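Local coordinates for protein cleavage and polyadenylation specificity factor 100 KD subunit (Methanosarcina mazei, PDB 2XR1) that probably terminates transcription by cleaving nascent RNA at the exit channel of RNA polymerase, with two zinc ions needed for its nuclease activity, at residues Ser198-Ser203 with Phe604-Asp609; His247-Gly252 with Thr353-Tyr358; Glu380-Asn385 with Val537-Asp542; Asp615-Val620 with Ile626-Leu631. All coordinates share one frame; numbering follows the deposited sequence.

In the fold
Contact 2 (247-252 with 353-358) supplies ligands to both zinc ions; contacts 1 and 3 adjoin it, and contact 4 lies farther out, its centre about 20 Å away. Contact 1 (198-203 with 604-609), centred about 11 Å from the centre of contact 2, joins the two mixed sheets of the metallo-beta-lactamase core and supplies H607 to one zinc. Contact 3 (380-385 with 537-542), its centre about 12 Å from that of contact 2, links this core to the beta-CASP region. Contact 4 (615-620 with 626-631) has its centre about 13 Å from that of contact 1, where strand 627-630 borders strand 602-606. Along the chain, contacts 2 and 3 fall in turn between the two segments of contact 1, and contact 4 follows.

Contact 1: residues Ser198-Ser203 with Phe604-Asp609; sequences SCFLLS and FTEHGD. With ZN (zinc ion), chain F.
The backbones of S198-S203 and F604-D609 come nearest at S198 and H607, whose CA atoms are 7.3 Å apart, and no hydrogen bond crosses between the segments, so side chains make the contact. F200 and E606 carry most of it. Both point into the gap, and the carboxylate of E606 stands almost perpendicular to the F200 ring, the two planes meeting at 87°. OE1 of E606 lies 3.4 Å from CE2 of F200, while the aliphatic part of the glutamate follows behind, with CG of E606 3.8 Å from CZ of F200. The glutamate reaches this position by bending: CG sits between the backbone N and the carbonyl carbon (chi1 46°), and the chain turns again at chi2.

One residue later the strand has ended, and H607 turns its imidazole toward the metal. OG of S198 meets this ring at the edge, in its plane, 3.8 Å from CD2 of H607. On the same ring NE2 of H607 binds a zinc ion at 2.2 Å, and ND1 is hydrogen-bonded to OG1 of T382, a second-shell residue that helps set the rotation of the imidazole. D249, H250 and D355 complete the coordination of this zinc.

Strand 199-203 belongs to one mixed sheet and strand 602-606 to the other. Two sheets packed face to face, with zinc ligands on the loops at their strand ends, are the hallmark of the metallo-beta-lactamase alpha-beta/beta-alpha sandwich.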
loop_
_atom_site.group_PDB
_atom_site.type_symbol
_atom_site.label_atom_id
_atom_site.label_comp_id
_atom_site.label_asym_id
_atom_site.label_seq_id
_atom_site.Cartn_x
_atom_site.Cartn_y
_atom_site.Cartn_z
ATOM N N SER B 198 -15.871 5.668 1.659
ATOM C CA SER B 198 -15.289 5.302 0.413
ATOM C C SER B 198 -14.138 6.218 0.114
ATOM O O SER B 198 -14.236 7.458 0.290
ATOM C CB SER B 198 -16.314 5.425 -0.709
ATOM O OG SER B 198 -17.276 4.350 -0.727
ATOM N N CYS B 199 -13.050 5.604 -0.358
ATOM C CA CYS B 199 -11.820 6.309 -0.682
ATOM C C CYS B 199 -10.816 5.275 -1.230
ATOM O O CYS B 199 -10.504 4.308 -0.541
ATOM C CB CYS B 199 -11.254 6.987 0.563
ATOM S SG CYS B 199 -9.787 7.978 0.229
ATOM N N PHE B 200 -10.371 5.440 -2.473
ATOM C CA PHE B 200 -9.547 4.448 -3.141
ATOM C C PHE B 200 -8.377 5.140 -3.821
ATOM O O PHE B 200 -8.463 6.281 -4.295
ATOM C CB PHE B 200 -10.388 3.684 -4.177
ATOM C CG PHE B 200 -11.425 2.818 -3.570
ATOM C CD1 PHE B 200 -11.130 1.472 -3.232
ATOM C CD2 PHE B 200 -12.664 3.320 -3.266
ATOM C CE1 PHE B 200 -12.074 0.665 -2.628
ATOM C CE2 PHE B 200 -13.628 2.499 -2.631
ATOM C CZ PHE B 200 -13.334 1.172 -2.317
ATOM N N LEU B 201 -7.256 4.459 -3.907
ATOM C CA LEU B 201 -6.115 5.050 -4.616
ATOM C C LEU B 201 -5.829 4.196 -5.817
ATOM O O LEU B 201 -5.634 3.036 -5.646
ATOM C CB LEU B 201 -4.903 5.121 -3.726
ATOM C CG LEU B 201 -3.770 5.938 -4.323
ATOM C CD1 LEU B 201 -4.117 7.394 -4.231
ATOM C CD2 LEU B 201 -2.366 5.545 -3.626
ATOM N N LEU B 202 -5.862 4.768 -7.018
ATOM C CA LEU B 202 -5.436 4.093 -8.241
ATOM C C LEU B 202 -4.078 4.658 -8.544
ATOM O O LEU B 202 -3.913 5.851 -8.537
ATOM C CB LEU B 202 -6.400 4.400 -9.377
ATOM C CG LEU B 202 -6.033 4.077 -10.818
ATOM C CD1 LEU B 202 -5.834 2.584 -11.079
ATOM C CD2 LEU B 202 -7.166 4.675 -11.686
ATOM N N SER B 203 -3.088 3.812 -8.788
ATOM C CA SER B 203 -1.755 4.320 -8.929
ATOM C C SER B 203 -0.998 3.592 -10.015
ATOM O O SER B 203 -1.289 2.418 -10.336
ATOM C CB SER B 203 -0.993 4.312 -7.592
ATOM O OG SER B 203 -0.483 3.027 -7.295
ATOM N N PHE B 604 -13.842 -6.611 -8.346
ATOM C CA PHE B 604 -13.617 -6.447 -6.951
ATOM C C PHE B 604 -14.847 -5.815 -6.375
ATOM O O PHE B 604 -15.544 -5.076 -7.076
ATOM C CB PHE B 604 -12.428 -5.538 -6.732
ATOM C CG PHE B 604 -11.151 -6.159 -7.123
ATOM C CD1 PHE B 604 -10.505 -7.038 -6.272
ATOM C CD2 PHE B 604 -10.615 -5.950 -8.372
ATOM C CE1 PHE B 604 -9.313 -7.628 -6.659
ATOM C CE2 PHE B 604 -9.459 -6.541 -8.733
ATOM C CZ PHE B 604 -8.812 -7.369 -7.873
ATOM N N THR B 605 -15.150 -6.086 -5.116
ATOM C CA THR B 605 -16.379 -5.548 -4.556
ATOM C C THR B 605 -16.120 -4.692 -3.310
ATOM O O THR B 605 -15.169 -4.873 -2.633
ATOM C CB THR B 605 -17.373 -6.676 -4.279
ATOM O OG1 THR B 605 -16.796 -7.591 -3.352
ATOM C CG2 THR B 605 -17.716 -7.394 -5.549
ATOM N N GLU B 606 -16.998 -3.763 -3.048
ATOM C CA GLU B 606 -16.854 -2.782 -2.010
ATOM C C GLU B 606 -18.220 -2.176 -1.714
ATOM O O GLU B 606 -19.206 -2.567 -2.316
ATOM C CB GLU B 606 -15.844 -1.691 -2.405
ATOM C CG GLU B 606 -15.983 -1.118 -3.792
ATOM C CD GLU B 606 -16.758 0.221 -3.904
ATOM O OE1 GLU B 606 -16.749 1.084 -2.972
ATOM O OE2 GLU B 606 -17.355 0.443 -5.002
ATOM N N HIS B 607 -18.292 -1.272 -0.740
ATOM C CA HIS B 607 -19.542 -0.543 -0.443
ATOM C C HIS B 607 -20.699 -1.510 -0.181
ATOM O O HIS B 607 -21.693 -1.526 -0.883
ATOM C CB HIS B 607 -19.848 0.396 -1.567
ATOM C CG HIS B 607 -20.829 1.458 -1.234
ATOM N ND1 HIS B 607 -22.173 1.212 -1.133
ATOM C CD2 HIS B 607 -20.680 2.798 -1.091
ATOM C CE1 HIS B 607 -22.810 2.347 -0.896
ATOM N NE2 HIS B 607 -21.927 3.325 -0.872
ATOM N N GLY B 608 -20.523 -2.321 0.853
ATOM C CA GLY B 608 -21.573 -3.173 1.368
ATOM C C GLY B 608 -21.142 -3.624 2.738
ATOM O O GLY B 608 -19.986 -3.456 3.096
ATOM N N ASP B 609 -22.043 -4.181 3.538
ATOM C CA ASP B 609 -21.578 -4.772 4.770
ATOM C C ASP B 609 -20.765 -6.019 4.411
ATOM O O ASP B 609 -20.837 -6.492 3.283
ATOM C CB ASP B 609 -22.718 -5.021 5.742
ATOM C CG ASP B 609 -23.769 -6.014 5.224
ATOM O OD1 ASP B 609 -23.417 -7.065 4.600
ATOM O OD2 ASP B 609 -24.976 -5.754 5.509
HETATM ZN ZN ZN F . -22.542 5.384 -1.150
#

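Contact 2: residues His247-Gly252 with Thr353-Tyr358; sequences HLDHQG and TGDYKY. With ZN (zinc ion), chain F; ZN (zinc ion), chain E.
D355 reaches across to H250, D249 and H247 chiefly through one oxygen, OD2, and the tight part of the contact is gathered around that atom. OD2 of D355 bridges the two metals, binding the first zinc ion (chain F) at 2.1 Å and the second (chain E) at 2.3 Å. The first zinc is also held by OD2 of D249 and by NE2 of H250, each at 2.1 Å. D249 and D355 approach it from opposite directions, and the metal lies between their carboxylates. The imidazole of H250 stands nearly perpendicular to the carboxylate of D355, the planes 89° apart, and CE1 of H250 comes within 3.4 Å of OD1 of D355. On the far side of that ring, ND1 of H250 is hydrogen-bonded to D212, a second-shell contact that helps set its rotation.

H245, H247, D249 and H250 form the HxHxDH signature of the metallo-beta-lactamase superfamily, which runs from the loop before helix 248-251 into its first turn. H247 is the N-cap residue, and its carbonyl oxygen accepts hydrogen bonds from the backbone N-H groups of H250 and Q251. D249 brings its carboxylate round to the zinc with CG between the backbone N and the carbonyl carbon (chi1 66°).

The looser side of the contact is at H247, which is partly exposed. Its ring binds the second zinc through ND1 at 2.0 Å but meets D355 merely at the ring edge, with ND1 of H247 4.3 Å from OD2 of D355. H245 and H332 complete this second site, whereas H607 completes the first.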
loop_
_atom_site.group_PDB
_atom_site.type_symbol
_atom_site.label_atom_id
_atom_site.label_comp_id
_atom_site.label_asym_id
_atom_site.label_seq_id
_atom_site.Cartn_x
_atom_site.Cartn_y
_atom_site.Cartn_z
ATOM N N HIS B 247 -23.035 12.189 -2.800
ATOM C CA HIS B 247 -23.346 11.709 -1.459
ATOM C C HIS B 247 -22.192 11.953 -0.481
ATOM O O HIS B 247 -21.029 11.769 -0.814
ATOM C CB HIS B 247 -23.748 10.247 -1.472
ATOM C CG HIS B 247 -25.167 10.001 -1.877
ATOM N ND1 HIS B 247 -25.558 8.851 -2.528
ATOM C CD2 HIS B 247 -26.285 10.730 -1.693
ATOM C CE1 HIS B 247 -26.860 8.894 -2.734
ATOM N NE2 HIS B 247 -27.322 10.025 -2.242
ATOM N N LEU B 248 -22.547 12.376 0.723
ATOM C CA LEU B 248 -21.567 12.650 1.754
ATOM C C LEU B 248 -20.576 11.507 1.958
ATOM O O LEU B 248 -19.399 11.758 2.099
ATOM C CB LEU B 248 -22.246 13.058 3.062
ATOM C CG LEU B 248 -22.458 14.577 3.068
ATOM C CD1 LEU B 248 -23.470 15.003 4.098
ATOM C CD2 LEU B 248 -21.124 15.349 3.205
ATOM N N ASP B 249 -21.047 10.259 1.891
ATOM C CA ASP B 249 -20.201 9.090 2.111
ATOM C C ASP B 249 -19.247 8.898 0.956
ATOM O O ASP B 249 -18.594 7.886 0.922
ATOM C CB ASP B 249 -21.053 7.809 2.371
ATOM C CG ASP B 249 -21.895 7.346 1.134
ATOM O OD1 ASP B 249 -22.720 8.156 0.651
ATOM O OD2 ASP B 249 -21.782 6.180 0.637
ATOM N N HIS B 250 -19.214 9.826 -0.011
ATOM C CA HIS B 250 -18.233 9.801 -1.110
ATOM C C HIS B 250 -17.403 11.093 -1.376
ATOM O O HIS B 250 -16.348 11.032 -2.035
ATOM C CB HIS B 250 -18.936 9.435 -2.400
ATOM C CG HIS B 250 -19.573 8.085 -2.368
ATOM N ND1 HIS B 250 -19.014 6.969 -2.960
ATOM C CD2 HIS B 250 -20.717 7.671 -1.789
ATOM C CE1 HIS B 250 -19.796 5.932 -2.737
ATOM N NE2 HIS B 250 -20.832 6.323 -2.023
ATOM N N GLN B 251 -17.928 12.248 -0.952
ATOM C CA GLN B 251 -17.280 13.550 -1.116
ATOM C C GLN B 251 -17.047 14.279 0.221
ATOM O O GLN B 251 -16.252 15.219 0.310
ATOM C CB GLN B 251 -18.086 14.445 -2.061
ATOM C CG GLN B 251 -19.631 14.653 -1.761
ATOM C CD GLN B 251 -19.934 15.690 -0.678
ATOM O OE1 GLN B 251 -19.026 16.320 -0.119
ATOM N NE2 GLN B 251 -21.208 15.875 -0.370
ATOM N N GLY B 252 -17.714 13.834 1.269
ATOM C CA GLY B 252 -17.751 14.608 2.495
ATOM C C GLY B 252 -16.446 15.023 3.157
ATOM O O GLY B 252 -16.418 15.992 3.887
ATOM N N THR B 353 -17.240 1.788 -10.363
ATOM C CA THR B 353 -18.654 2.032 -10.640
ATOM C C THR B 353 -19.193 3.133 -9.800
ATOM O O THR B 353 -20.147 3.787 -10.203
ATOM C CB THR B 353 -19.557 0.784 -10.379
ATOM O OG1 THR B 353 -19.443 0.432 -9.012
ATOM C CG2 THR B 353 -19.149 -0.418 -11.230
ATOM N N GLY B 354 -18.617 3.375 -8.632
ATOM C CA GLY B 354 -19.294 4.218 -7.617
ATOM C C GLY B 354 -20.598 3.491 -7.280
ATOM O O GLY B 354 -20.690 2.259 -7.453
ATOM N N ASP B 355 -21.589 4.243 -6.800
ATOM C CA ASP B 355 -22.910 3.722 -6.541
ATOM C C ASP B 355 -23.664 3.781 -7.889
ATOM O O ASP B 355 -23.512 4.754 -8.632
ATOM C CB ASP B 355 -23.602 4.549 -5.466
ATOM C CG ASP B 355 -22.939 4.427 -4.058
ATOM O OD1 ASP B 355 -21.992 3.598 -3.974
ATOM O OD2 ASP B 355 -23.361 5.143 -3.072
ATOM N N TYR B 356 -24.422 2.742 -8.235
ATOM C CA TYR B 356 -25.123 2.717 -9.479
ATOM C C TYR B 356 -26.400 1.938 -9.431
ATOM O O TYR B 356 -26.578 1.111 -8.542
ATOM C CB TYR B 356 -24.255 2.116 -10.559
ATOM C CG TYR B 356 -23.881 0.672 -10.409
ATOM C CD1 TYR B 356 -22.734 0.294 -9.697
ATOM C CD2 TYR B 356 -24.610 -0.319 -11.059
ATOM C CE1 TYR B 356 -22.372 -1.043 -9.595
ATOM C CE2 TYR B 356 -24.264 -1.656 -10.993
ATOM C CZ TYR B 356 -23.148 -2.021 -10.250
ATOM O OH TYR B 356 -22.781 -3.341 -10.179
ATOM N N LYS B 357 -27.272 2.174 -10.416
ATOM C CA LYS B 357 -28.485 1.400 -10.587
ATOM C C LYS B 357 -28.687 0.994 -12.038
ATOM O O LYS B 357 -29.008 1.817 -12.898
ATOM C CB LYS B 357 -29.707 2.176 -10.094
ATOM C CG LYS B 357 -30.978 1.331 -10.079
ATOM C CD LYS B 357 -31.936 1.710 -8.930
ATOM C CE LYS B 357 -33.270 0.928 -8.919
ATOM N NZ LYS B 357 -33.165 -0.440 -8.328
ATOM N N TYR B 358 -28.559 -0.307 -12.276
ATOM C CA TYR B 358 -28.724 -0.889 -13.593
ATOM C C TYR B 358 -30.158 -1.125 -13.895
ATOM O O TYR B 358 -30.569 -2.238 -14.011
ATOM C CB TYR B 358 -27.937 -2.200 -13.672
ATOM C CG TYR B 358 -27.758 -2.761 -15.060
ATOM C CD1 TYR B 358 -27.450 -1.938 -16.130
ATOM C CD2 TYR B 358 -27.854 -4.132 -15.296
ATOM C CE1 TYR B 358 -27.294 -2.450 -17.385
ATOM C CE2 TYR B 358 -27.673 -4.655 -16.552
ATOM C CZ TYR B 358 -27.398 -3.797 -17.592
ATOM O OH TYR B 358 -27.200 -4.253 -18.845
HETATM ZN ZN ZN F . -22.542 5.384 -1.150
HETATM ZN ZN ZN E . -24.609 7.106 -2.935
#

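Contact 3: residues Glu380-Asn385 with Val537-Asp542; sequences EATYGN and VGYQAD
T382 and Y383 meet Y539 in two quite different ways, one over its ring and the other at its backbone. The methyl of T382 lies over one face of the Y539 ring as a CH-pi contact: CG2 of T382 is 3.7 Å from the ring centroid and almost on the ring normal. The torsion of T382 divides its branches (chi1 -48°), sending CG2 toward the tyrosine and OG1 back toward E380. OE1 of E380 accepts from both OG1 and the backbone N of T382, at 2.6 and 3.1 Å, and this double grip helps hold the methyl against the ring face.

T382 and Y383 are the central residues of a type I turn from A381 to G384, just after strand 376-380 of the metallo-beta-lactamase core, whereas 537-542 belongs to the beta-CASP region. E380 probably corresponds to the acidic residue of beta-CASP motif A.

Y383 comes to Y539 obliquely, with ring planes at 84° and centroids 6.0 Å apart. Its hydroxyl oxygen accepts the backbone N-H of Y539 at 3.2 Å from N to OH, a bent bond with an angle of 139° at the hydrogen. The same hydroxyl is also hydrogen-bonded to D578. CE1 of Y383 packs 4.0 Å from CD1 of Y539. At the other end of the Y539 ring, its OH points into the active site, toward the zinc ion that H607 binds.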
loop_
_atom_site.group_PDB
_atom_site.type_symbol
_atom_site.label_atom_id
_atom_site.label_comp_id
_atom_site.label_asym_id
_atom_site.label_seq_id
_atom_site.Cartn_x
_atom_site.Cartn_y
_atom_site.Cartn_z
ATOM N N GLU B 380 -19.681 -1.527 -6.523
ATOM C CA GLU B 380 -20.359 -1.488 -5.238
ATOM C C GLU B 380 -21.098 -2.782 -5.043
ATOM O O GLU B 380 -21.304 -3.493 -6.006
ATOM C CB GLU B 380 -21.392 -0.366 -5.139
ATOM C CG GLU B 380 -22.577 -0.518 -6.089
ATOM C CD GLU B 380 -23.847 -0.063 -5.456
ATOM O OE1 GLU B 380 -24.189 -0.633 -4.381
ATOM O OE2 GLU B 380 -24.495 0.843 -6.012
ATOM N N ALA B 381 -21.502 -3.050 -3.791
ATOM C CA ALA B 381 -22.152 -4.294 -3.400
ATOM C C ALA B 381 -23.248 -4.109 -2.327
ATOM O O ALA B 381 -23.445 -4.980 -1.530
ATOM C CB ALA B 381 -21.089 -5.317 -2.933
ATOM N N THR B 382 -23.954 -2.983 -2.325
ATOM C CA THR B 382 -24.858 -2.605 -1.210
ATOM C C THR B 382 -25.954 -3.604 -1.032
ATOM O O THR B 382 -26.231 -4.030 0.082
ATOM C CB THR B 382 -25.519 -1.250 -1.407
ATOM O OG1 THR B 382 -24.533 -0.305 -1.785
ATOM C CG2 THR B 382 -26.189 -0.775 -0.125
ATOM N N TYR B 383 -26.563 -4.011 -2.139
ATOM C CA TYR B 383 -27.530 -5.089 -2.102
ATOM C C TYR B 383 -26.901 -6.404 -2.586
ATOM O O TYR B 383 -27.521 -7.217 -3.290
ATOM C CB TYR B 383 -28.759 -4.703 -2.921
ATOM C CG TYR B 383 -29.621 -3.643 -2.246
ATOM C CD1 TYR B 383 -29.211 -2.338 -2.177
ATOM C CD2 TYR B 383 -30.824 -3.960 -1.688
ATOM C CE1 TYR B 383 -29.965 -1.377 -1.568
ATOM C CE2 TYR B 383 -31.589 -3.004 -1.079
ATOM C CZ TYR B 383 -31.157 -1.712 -1.019
ATOM O OH TYR B 383 -31.947 -0.777 -0.424
ATOM N N GLY B 384 -25.687 -6.650 -2.159
ATOM C CA GLY B 384 -24.923 -7.732 -2.718
ATOM C C GLY B 384 -25.247 -9.096 -2.150
ATOM O O GLY B 384 -24.827 -10.094 -2.697
ATOM N N ASN B 385 -25.969 -9.126 -1.037
ATOM C CA ASN B 385 -26.363 -10.368 -0.425
ATOM C C ASN B 385 -27.248 -11.246 -1.324
ATOM O O ASN B 385 -28.104 -10.750 -2.039
ATOM C CB ASN B 385 -27.092 -10.062 0.877
ATOM C CG ASN B 385 -26.160 -10.034 2.079
ATOM O OD1 ASN B 385 -25.606 -11.078 2.468
ATOM N ND2 ASN B 385 -26.003 -8.869 2.690
ATOM N N VAL B 537 -37.643 3.920 3.075
ATOM C CA VAL B 537 -37.723 3.802 1.624
ATOM C C VAL B 537 -36.433 3.299 1.011
ATOM O O VAL B 537 -36.356 3.121 -0.196
ATOM C CB VAL B 537 -38.048 5.124 0.971
ATOM C CG1 VAL B 537 -39.401 5.654 1.469
ATOM C CG2 VAL B 537 -36.961 6.080 1.226
ATOM N N GLY B 538 -35.430 3.044 1.833
ATOM C CA GLY B 538 -34.198 2.449 1.352
ATOM C C GLY B 538 -33.448 1.784 2.495
ATOM O O GLY B 538 -33.812 1.987 3.659
ATOM N N TYR B 539 -32.368 1.066 2.198
ATOM C CA TYR B 539 -31.582 0.425 3.264
ATOM C C TYR B 539 -31.103 1.438 4.307
ATOM O O TYR B 539 -30.907 2.621 4.015
ATOM C CB TYR B 539 -30.364 -0.346 2.711
ATOM C CG TYR B 539 -29.184 0.546 2.408
ATOM C CD1 TYR B 539 -29.166 1.334 1.282
ATOM C CD2 TYR B 539 -28.112 0.609 3.265
ATOM C CE1 TYR B 539 -28.113 2.184 1.004
ATOM C CE2 TYR B 539 -27.008 1.441 3.000
ATOM C CZ TYR B 539 -27.022 2.242 1.872
ATOM O OH TYR B 539 -25.944 3.075 1.595
ATOM N N GLN B 540 -30.925 0.931 5.523
ATOM C CA GLN B 540 -30.356 1.659 6.651
ATOM C C GLN B 540 -29.107 0.893 7.052
ATOM O O GLN B 540 -29.174 -0.290 7.294
ATOM C CB GLN B 540 -31.327 1.655 7.817
ATOM C CG GLN B 540 -32.764 2.022 7.470
ATOM C CD GLN B 540 -32.936 3.486 7.250
ATOM O OE1 GLN B 540 -32.509 4.304 8.058
ATOM N NE2 GLN B 540 -33.534 3.842 6.120
ATOM N N ALA B 541 -27.963 1.571 7.102
ATOM C CA ALA B 541 -26.689 0.911 7.319
ATOM C C ALA B 541 -26.512 0.494 8.777
ATOM O O ALA B 541 -27.153 1.055 9.653
ATOM C CB ALA B 541 -25.576 1.824 6.918
ATOM N N ASP B 542 -25.643 -0.487 9.008
ATOM C CA ASP B 542 -25.173 -0.837 10.330
ATOM C C ASP B 542 -24.854 0.393 11.170
ATOM O O ASP B 542 -24.212 1.326 10.687
ATOM C CB ASP B 542 -23.869 -1.634 10.227
ATOM C CG ASP B 542 -24.063 -3.071 9.712
ATOM O OD1 ASP B 542 -25.226 -3.546 9.582
ATOM O OD2 ASP B 542 -23.019 -3.725 9.439
#

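Contact 4: residues Asp615-Val620 with Ile626-Leu631; sequences DLASSV and IETRAL
A chi1 of 175° at V620 swings CG1 away from the residue's own N and out toward the residues leading into strand 627-630, where it lies 4.1 Å from CB of I626, while chi1 of -61° at I626 places its two branches at similar distances from that methyl, with CB nearest. These residues belong to the beta-alpha-beta unit of strand 602-606, helix 610-624 and strand 627-630, in which the helix packs on the sheet and the chain returns beside the first strand. The short helix and strand segments run antiparallel, with axes 6.6 Å apart at their closest.

A617 has the small side chain that suits so near an approach. CB of A617 rests against the strand backbone, 3.8 Å from CA of R629 and also 3.8 Å from N of A630. The side chain of R629 itself is directed away from the helix, and its backbone is hydrogen-bonded to V603 and T605 of the neighbouring strand.

Strand 627-630 is outermost in its sheet within the chain. Helix 586-594 packs alongside, bringing M590 to V620 and V593 to I626. The methyl of T628 turns toward V620, but its exact placement is doubtful. The other branch of T628 donates its hydroxyl to the helix, OG1 of T628 lying 2.8 Å from O of A617; it comes from well off the C=O direction, with an angle of 102° at the oxygen, and is tilted out of the carbonyl plane.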
loop_
_atom_site.group_PDB
_atom_site.type_symbol
_atom_site.label_atom_id
_atom_site.label_comp_id
_atom_site.label_asym_id
_atom_site.label_seq_id
_atom_site.Cartn_x
_atom_site.Cartn_y
_atom_site.Cartn_z
ATOM N N ASP B 615 -20.368 -12.174 -0.441
ATOM C CA ASP B 615 -21.408 -12.951 -1.127
ATOM C C ASP B 615 -21.468 -12.595 -2.610
ATOM O O ASP B 615 -21.468 -13.455 -3.472
ATOM C CB ASP B 615 -22.780 -12.649 -0.514
ATOM C CG ASP B 615 -23.832 -13.726 -0.814
ATOM O OD1 ASP B 615 -23.837 -14.345 -1.941
ATOM O OD2 ASP B 615 -24.685 -13.935 0.113
ATOM N N LEU B 616 -21.521 -11.315 -2.904
ATOM C CA LEU B 616 -21.545 -10.898 -4.270
ATOM C C LEU B 616 -20.281 -11.357 -5.008
ATOM O O LEU B 616 -20.364 -11.848 -6.135
ATOM C CB LEU B 616 -21.726 -9.376 -4.363
ATOM C CG LEU B 616 -21.871 -8.860 -5.782
ATOM C CD1 LEU B 616 -23.142 -9.396 -6.422
ATOM C CD2 LEU B 616 -21.832 -7.348 -5.826
ATOM N N ALA B 617 -19.112 -11.199 -4.394
ATOM C CA ALA B 617 -17.880 -11.574 -5.079
ATOM C C ALA B 617 -17.935 -13.036 -5.511
ATOM O O ALA B 617 -17.816 -13.318 -6.692
ATOM C CB ALA B 617 -16.653 -11.305 -4.252
ATOM N N SER B 618 -18.143 -13.950 -4.557
ATOM C CA SER B 618 -18.096 -15.373 -4.853
ATOM C C SER B 618 -19.237 -15.767 -5.748
ATOM O O SER B 618 -19.079 -16.679 -6.544
ATOM C CB SER B 618 -18.066 -16.248 -3.599
ATOM O OG SER B 618 -19.141 -16.012 -2.765
ATOM N N SER B 619 -20.359 -15.062 -5.675
ATOM C CA SER B 619 -21.421 -15.317 -6.644
ATOM C C SER B 619 -20.971 -15.051 -8.083
ATOM O O SER B 619 -21.238 -15.884 -8.962
ATOM C CB SER B 619 -22.684 -14.570 -6.284
ATOM O OG SER B 619 -23.178 -15.148 -5.096
ATOM N N VAL B 620 -20.261 -13.944 -8.311
ATOM C CA VAL B 620 -19.798 -13.612 -9.638
ATOM C C VAL B 620 -18.748 -14.599 -10.121
ATOM O O VAL B 620 -18.786 -15.041 -11.270
ATOM C CB VAL B 620 -19.235 -12.169 -9.732
ATOM C CG1 VAL B 620 -18.646 -11.934 -11.107
ATOM C CG2 VAL B 620 -20.292 -11.161 -9.479
ATOM N N ILE B 626 -15.953 -15.167 -13.723
ATOM C CA ILE B 626 -14.976 -14.071 -13.701
ATOM C C ILE B 626 -14.270 -14.061 -12.335
ATOM O O ILE B 626 -14.898 -14.070 -11.308
ATOM C CB ILE B 626 -15.691 -12.714 -13.880
ATOM C CG1 ILE B 626 -16.421 -12.650 -15.197
ATOM C CG2 ILE B 626 -14.727 -11.562 -13.786
ATOM C CD1 ILE B 626 -17.406 -11.509 -15.218
ATOM N N GLU B 627 -12.957 -14.044 -12.299
ATOM C CA GLU B 627 -12.271 -13.992 -11.000
ATOM C C GLU B 627 -12.629 -12.742 -10.191
ATOM O O GLU B 627 -12.330 -11.600 -10.603
ATOM C CB GLU B 627 -10.778 -14.013 -11.205
ATOM C CG GLU B 627 -9.996 -14.123 -9.930
ATOM C CD GLU B 627 -8.503 -14.199 -10.192
ATOM O OE1 GLU B 627 -8.035 -15.236 -10.744
ATOM O OE2 GLU B 627 -7.799 -13.205 -9.870
ATOM N N THR B 628 -13.274 -12.934 -9.044
ATOM C CA THR B 628 -13.664 -11.768 -8.252
ATOM C C THR B 628 -13.530 -11.973 -6.744
ATOM O O THR B 628 -13.707 -13.070 -6.242
ATOM C CB THR B 628 -15.073 -11.242 -8.633
ATOM O OG1 THR B 628 -15.973 -11.420 -7.546
ATOM C CG2 THR B 628 -15.615 -11.911 -9.901
ATOM N N ARG B 629 -13.248 -10.895 -6.034
ATOM C CA ARG B 629 -12.905 -10.932 -4.629
ATOM C C ARG B 629 -13.196 -9.593 -3.925
ATOM O O ARG B 629 -13.025 -8.523 -4.526
ATOM C CB ARG B 629 -11.423 -11.215 -4.520
ATOM C CG ARG B 629 -10.830 -10.909 -3.154
ATOM C CD ARG B 629 -9.513 -11.710 -2.874
ATOM N NE ARG B 629 -8.371 -11.269 -3.697
ATOM C CZ ARG B 629 -7.711 -10.112 -3.547
ATOM N NH1 ARG B 629 -8.070 -9.221 -2.610
ATOM N NH2 ARG B 629 -6.679 -9.848 -4.353
ATOM N N ALA B 630 -13.593 -9.663 -2.645
ATOM C CA ALA B 630 -13.922 -8.464 -1.862
ATOM C C ALA B 630 -12.672 -7.769 -1.377
ATOM O O ALA B 630 -11.731 -8.418 -0.891
ATOM C CB ALA B 630 -14.784 -8.806 -0.701
ATOM N N LEU B 631 -12.657 -6.441 -1.511
ATOM C CA LEU B 631 -11.502 -5.664 -1.058
ATOM C C LEU B 631 -11.513 -5.514 0.473
ATOM O O LEU B 631 -12.538 -5.709 1.118
ATOM C CB LEU B 631 -11.473 -4.300 -1.731
ATOM C CG LEU B 631 -11.314 -4.259 -3.253
ATOM C CD1 LEU B 631 -11.357 -2.824 -3.765
ATOM C CD2 LEU B 631 -10.005 -4.922 -3.650
#